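Local coordinates for periplasmic binding protein (Veillonella parvula, PDB 4OVK) that probably captures a solute outside the cell membrane and delivers it to an ABC transporter for uptake, at residues E30-T42 and D52-K64. Residues are numbered along the deposited sequence; the frame is centred on the assembly and turned at random. Where two conformers were deposited one is given.
Sequences EINRIAIVPIPWT and DKKIVGIHPSAKK
With its CG swung anti to the backbone N (chi1 -169°), the His59 ring lies beneath Ile39, whose CG1, anti to its own carbonyl carbon (chi1 -64°), comes down over the face; CG1 sits 3.6 Å from the ring centroid, a CH-pi contact. Ile39 CD1 runs on to Ser61 CB. The ring is probably held against turning: Pro60 CD covers its opposite face, and His59 is the N-cap of helix 60-67, its ND1 accepting from Ser61 N, at the edge and in plane, at 3.0 Å. Replacing His59 with alanine would probably leave Ser61 N without its capping acceptor and open a gap beneath Ile39.

Strands 34-36 and 55-57 are the parallel neighbours of a beta-alpha-beta unit, joined through helix 41-49, with 55-57 at the margin of a four-stranded parallel sheet in the periplasmic binding protein fold. Ile34 N donates to Lys54 O and Ile36 N to Gly57 O. The register slips by one between the Ile34-Ile55 and Ala35-Gly57 pairs, a beta bulge, and Ile34 O takes both a nearly straight bond from Val56 N (2.8 Å, 178°) and a weak one from Gly57 N. Ala35 and Gly57 come to 4.2 Å between CA atoms. Val56 CG1 lies over the centre of the Arg33 guanidinium, which hydrogen-bonds through NH2 to Leu100 O and through NE to Lys101 O.

At the far end the extended Lys54 chain passes Asn32, and NZ donates to Ile31 O (2.7 Å) and forms a long salt bridge with Glu30 OE2 (3.6 Å), a water linking the two charges. A second water joins Ile36 O, Pro38 O, Thr42 OG1 and His59 N.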
loop_
_atom_site.group_PDB
_atom_site.type_symbol
_atom_site.label_atom_id
_atom_site.label_comp_id
_atom_site.label_asym_id
_atom_site.label_seq_id
_atom_site.Cartn_x
_atom_site.Cartn_y
_atom_site.Cartn_z
ATOM N N GLU A 30 -9.943 6.582 26.492
ATOM C CA GLU A 30 -9.693 7.678 25.558
ATOM C C GLU A 30 -8.218 7.673 25.140
ATOM O O GLU A 30 -7.330 7.990 25.934
ATOM C CB GLU A 30 -10.058 9.001 26.231
ATOM C CG GLU A 30 -9.601 10.265 25.523
ATOM C CD GLU A 30 -10.294 10.503 24.196
ATOM O OE1 GLU A 30 -11.387 9.934 23.970
ATOM O OE2 GLU A 30 -9.742 11.274 23.380
ATOM N N ILE A 31 -7.969 7.312 23.883
ATOM C CA ILE A 31 -6.615 7.228 23.334
ATOM C C ILE A 31 -6.353 8.504 22.573
ATOM O O ILE A 31 -7.103 8.852 21.665
ATOM C CB ILE A 31 -6.455 5.994 22.434
ATOM C CG1 ILE A 31 -6.603 4.703 23.279
ATOM C CG2 ILE A 31 -5.135 6.011 21.673
ATOM C CD1 ILE A 31 -5.460 4.420 24.246
ATOM N N ASN A 32 -5.324 9.232 22.992
ATOM C CA ASN A 32 -4.999 10.512 22.387
ATOM C C ASN A 32 -3.616 10.554 21.736
ATOM O O ASN A 32 -3.355 11.454 20.975
ATOM C CB ASN A 32 -5.129 11.616 23.433
ATOM C CG ASN A 32 -5.337 12.994 22.823
ATOM O OD1 ASN A 32 -6.156 13.181 21.898
ATOM N ND2 ASN A 32 -4.618 13.985 23.361
ATOM N N ARG A 33 -2.751 9.585 22.046
ATOM C CA ARG A 33 -1.361 9.561 21.589
ATOM C C ARG A 33 -1.003 8.143 21.140
ATOM O O ARG A 33 -0.994 7.193 21.948
ATOM C CB ARG A 33 -0.413 10.014 22.698
ATOM C CG ARG A 33 -0.599 11.451 23.149
ATOM C CD ARG A 33 0.300 11.798 24.332
ATOM N NE ARG A 33 1.728 11.752 24.011
ATOM C CZ ARG A 33 2.402 12.717 23.387
ATOM N NH1 ARG A 33 1.789 13.837 22.990
ATOM N NH2 ARG A 33 3.708 12.564 23.145
ATOM N N ILE A 34 -0.729 8.002 19.845
ATOM C CA ILE A 34 -0.414 6.709 19.274
ATOM C C ILE A 34 0.930 6.726 18.582
ATOM O O ILE A 34 1.240 7.658 17.830
ATOM C CB ILE A 34 -1.476 6.275 18.258
ATOM C CG1 ILE A 34 -2.836 6.198 18.942
ATOM C CG2 ILE A 34 -1.083 4.940 17.642
ATOM C CD1 ILE A 34 -3.992 6.201 17.965
ATOM N N ALA A 35 1.732 5.697 18.854
ATOM C CA ALA A 35 2.994 5.491 18.134
ATOM C C ALA A 35 2.888 4.222 17.285
ATOM O O ALA A 35 2.261 3.239 17.693
ATOM C CB ALA A 35 4.167 5.393 19.086
ATOM N N ILE A 36 3.518 4.246 16.108
ATOM C CA ILE A 36 3.302 3.217 15.109
ATOM C C ILE A 36 4.622 2.706 14.561
ATOM O O ILE A 36 5.351 3.436 13.907
ATOM C CB ILE A 36 2.412 3.752 13.964
ATOM C CG1 ILE A 36 1.126 4.345 14.525
ATOM C CG2 ILE A 36 2.108 2.649 12.952
ATOM C CD1 ILE A 36 0.549 5.479 13.739
ATOM N N VAL A 37 4.926 1.438 14.849
ATOM C CA VAL A 37 6.141 0.799 14.361
ATOM C C VAL A 37 6.053 0.370 12.882
ATOM O O VAL A 37 6.958 0.684 12.102
ATOM C CB VAL A 37 6.539 -0.386 15.276
ATOM C CG1 VAL A 37 7.601 -1.277 14.624
ATOM C CG2 VAL A 37 7.006 0.155 16.618
ATOM N N PRO A 38 4.978 -0.341 12.480
ATOM C CA PRO A 38 4.915 -0.821 11.080
ATOM C C PRO A 38 4.833 0.331 10.083
ATOM O O PRO A 38 4.121 1.297 10.320
ATOM C CB PRO A 38 3.630 -1.651 11.054
ATOM C CG PRO A 38 3.428 -2.077 12.470
ATOM C CD PRO A 38 3.902 -0.926 13.293
ATOM N N ILE A 39 5.551 0.220 8.975
ATOM C CA ILE A 39 5.716 1.362 8.069
ATOM C C ILE A 39 4.397 1.813 7.417
ATOM O O ILE A 39 4.071 2.997 7.463
ATOM C CB ILE A 39 6.813 1.106 7.018
ATOM C CG1 ILE A 39 8.183 0.953 7.704
ATOM C CG2 ILE A 39 6.852 2.249 6.008
ATOM C CD1 ILE A 39 9.252 0.355 6.816
ATOM N N PRO A 40 3.631 0.886 6.818
ATOM C CA PRO A 40 2.388 1.335 6.154
ATOM C C PRO A 40 1.258 1.766 7.098
ATOM O O PRO A 40 0.271 2.392 6.669
ATOM C CB PRO A 40 1.939 0.100 5.353
ATOM C CG PRO A 40 2.707 -1.046 5.880
ATOM C CD PRO A 40 3.916 -0.546 6.598
ATOM N N TRP A 41 1.379 1.404 8.367
ATOM C CA TRP A 41 0.290 1.610 9.314
ATOM C C TRP A 41 0.133 3.047 9.795
ATOM O O TRP A 41 -0.882 3.367 10.410
ATOM C CB TRP A 41 0.358 0.564 10.459
ATOM C CG TRP A 41 -0.104 -0.752 9.900
ATOM C CD1 TRP A 41 0.634 -1.635 9.150
ATOM C CD2 TRP A 41 -1.439 -1.270 9.926
ATOM N NE1 TRP A 41 -0.157 -2.688 8.753
ATOM C CE2 TRP A 41 -1.432 -2.487 9.217
ATOM C CE3 TRP A 41 -2.635 -0.840 10.514
ATOM C CZ2 TRP A 41 -2.577 -3.273 9.062
ATOM C CZ3 TRP A 41 -3.780 -1.623 10.352
ATOM C CH2 TRP A 41 -3.739 -2.819 9.623
ATOM N N THR A 42 1.101 3.923 9.505
ATOM C CA THR A 42 0.924 5.347 9.806
ATOM C C THR A 42 -0.193 5.892 8.924
ATOM O O THR A 42 -1.137 6.508 9.401
ATOM C CB THR A 42 2.231 6.142 9.665
ATOM O OG1 THR A 42 3.078 5.834 10.770
ATOM C CG2 THR A 42 1.978 7.647 9.661
ATOM N N ASP A 52 -4.485 13.148 11.386
ATOM C CA ASP A 52 -3.175 12.821 11.940
ATOM C C ASP A 52 -3.012 13.292 13.377
ATOM O O ASP A 52 -1.936 13.119 13.943
ATOM C CB ASP A 52 -2.062 13.450 11.091
ATOM C CG ASP A 52 -2.071 14.985 11.122
ATOM O OD1 ASP A 52 -2.987 15.620 11.686
ATOM O OD2 ASP A 52 -1.129 15.575 10.589
ATOM N N LYS A 53 -4.066 13.860 13.967
ATOM C CA LYS A 53 -3.937 14.598 15.228
ATOM C C LYS A 53 -3.452 13.772 16.419
ATOM O O LYS A 53 -2.854 14.333 17.322
ATOM C CB LYS A 53 -5.252 15.319 15.594
ATOM C CG LYS A 53 -5.694 16.388 14.586
ATOM C CD LYS A 53 -4.886 17.675 14.668
ATOM C CE LYS A 53 -5.468 18.740 13.747
ATOM N NZ LYS A 53 -4.514 19.851 13.455
ATOM N N LYS A 54 -3.710 12.461 16.432
ATOM C CA LYS A 54 -3.327 11.615 17.569
ATOM C C LYS A 54 -2.004 10.875 17.395
ATOM O O LYS A 54 -1.588 10.140 18.284
ATOM C CB LYS A 54 -4.448 10.617 17.876
ATOM C CG LYS A 54 -5.745 11.287 18.299
ATOM C CD LYS A 54 -6.816 10.308 18.749
ATOM C CE LYS A 54 -7.939 11.019 19.507
ATOM N NZ LYS A 54 -8.915 10.068 20.125
ATOM N N ILE A 55 -1.339 11.066 16.247
ATOM C CA ILE A 55 -0.141 10.320 15.939
ATOM C C ILE A 55 1.050 11.031 16.552
ATOM O O ILE A 55 1.261 12.203 16.307
ATOM C CB ILE A 55 0.051 10.160 14.419
ATOM C CG1 ILE A 55 -1.144 9.408 13.824
ATOM C CG2 ILE A 55 1.360 9.428 14.128
ATOM C CD1 ILE A 55 -1.124 9.298 12.313
ATOM N N VAL A 56 1.806 10.329 17.380
ATOM C CA VAL A 56 2.971 10.939 18.062
ATOM C C VAL A 56 4.301 10.258 17.759
ATOM O O VAL A 56 5.346 10.734 18.183
ATOM C CB VAL A 56 2.785 10.995 19.593
ATOM C CG1 VAL A 56 1.530 11.792 19.934
ATOM C CG2 VAL A 56 2.743 9.600 20.215
ATOM N N GLY A 57 4.276 9.150 17.027
ATOM C CA GLY A 57 5.495 8.503 16.609
ATOM C C GLY A 57 5.275 7.615 15.409
ATOM O O GLY A 57 4.312 6.845 15.363
ATOM N N ILE A 58 6.168 7.742 14.431
ATOM C CA ILE A 58 6.130 6.932 13.220
ATOM C C ILE A 58 7.508 6.398 12.835
ATOM O O ILE A 58 8.552 6.881 13.296
ATOM C CB ILE A 58 5.523 7.742 12.038
ATOM C CG1 ILE A 58 6.488 8.828 11.517
ATOM C CG2 ILE A 58 4.203 8.364 12.461
ATOM C CD1 ILE A 58 5.936 9.601 10.316
ATOM N N HIS A 59 7.517 5.379 11.994
ATOM C CA HIS A 59 8.757 4.796 11.529
ATOM C C HIS A 59 9.465 5.798 10.589
ATOM O O HIS A 59 8.804 6.520 9.817
ATOM C CB HIS A 59 8.445 3.477 10.834
ATOM C CG HIS A 59 9.638 2.644 10.534
ATOM N ND1 HIS A 59 10.528 2.953 9.527
ATOM C CD2 HIS A 59 10.067 1.479 11.075
ATOM C CE1 HIS A 59 11.474 2.034 9.488
ATOM N NE2 HIS A 59 11.213 1.127 10.411
ATOM N N PRO A 60 10.792 5.882 10.671
ATOM C CA PRO A 60 11.463 6.865 9.824
ATOM C C PRO A 60 11.206 6.668 8.324
ATOM O O PRO A 60 11.167 7.643 7.570
ATOM C CB PRO A 60 12.947 6.662 10.158
ATOM C CG PRO A 60 13.044 5.295 10.762
ATOM C CD PRO A 60 11.761 5.164 11.532
ATOM N N SER A 61 11.036 5.421 7.902
ATOM C CA SER A 61 10.647 5.113 6.508
ATOM C C SER A 61 9.212 5.522 6.167
ATOM O O SER A 61 8.921 5.863 5.020
ATOM C CB SER A 61 10.885 3.634 6.204
ATOM O OG SER A 61 12.266 3.334 6.384
ATOM N N ALA A 62 8.319 5.510 7.159
ATOM C CA ALA A 62 6.999 6.096 7.004
ATOM C C ALA A 62 7.102 7.617 6.791
ATOM O O ALA A 62 6.358 8.181 5.975
ATOM C CB ALA A 62 6.092 5.756 8.190
ATOM N N LYS A 63 8.026 8.269 7.503
ATOM C CA LYS A 63 8.263 9.701 7.323
ATOM C C LYS A 63 8.795 9.943 5.914
ATOM O O LYS A 63 8.297 10.804 5.196
ATOM C CB LYS A 63 9.260 10.231 8.361
ATOM C CG LYS A 63 9.360 11.747 8.416
ATOM C CD LYS A 63 8.129 12.357 9.077
ATOM C CE LYS A 63 8.159 13.879 9.057
ATOM N NZ LYS A 63 9.365 14.445 9.703
ATOM N N LYS A 64 9.786 9.157 5.511
ATOM C CA LYS A 64 10.332 9.280 4.160
ATOM C C LYS A 64 9.201 9.223 3.120
ATOM O O LYS A 64 9.080 10.109 2.271
ATOM C CB LYS A 64 11.342 8.175 3.890
ATOM C CG LYS A 64 12.079 8.331 2.569
ATOM C CD LYS A 64 12.776 7.044 2.158
ATOM C CE LYS A 64 13.492 6.400 3.326
ATOM N NZ LYS A 64 13.969 5.021 3.025
HETATM O O HOH W 1 -10.717 12.129 21.245
HETATM O O HOH W 2 4.942 3.870 11.128
#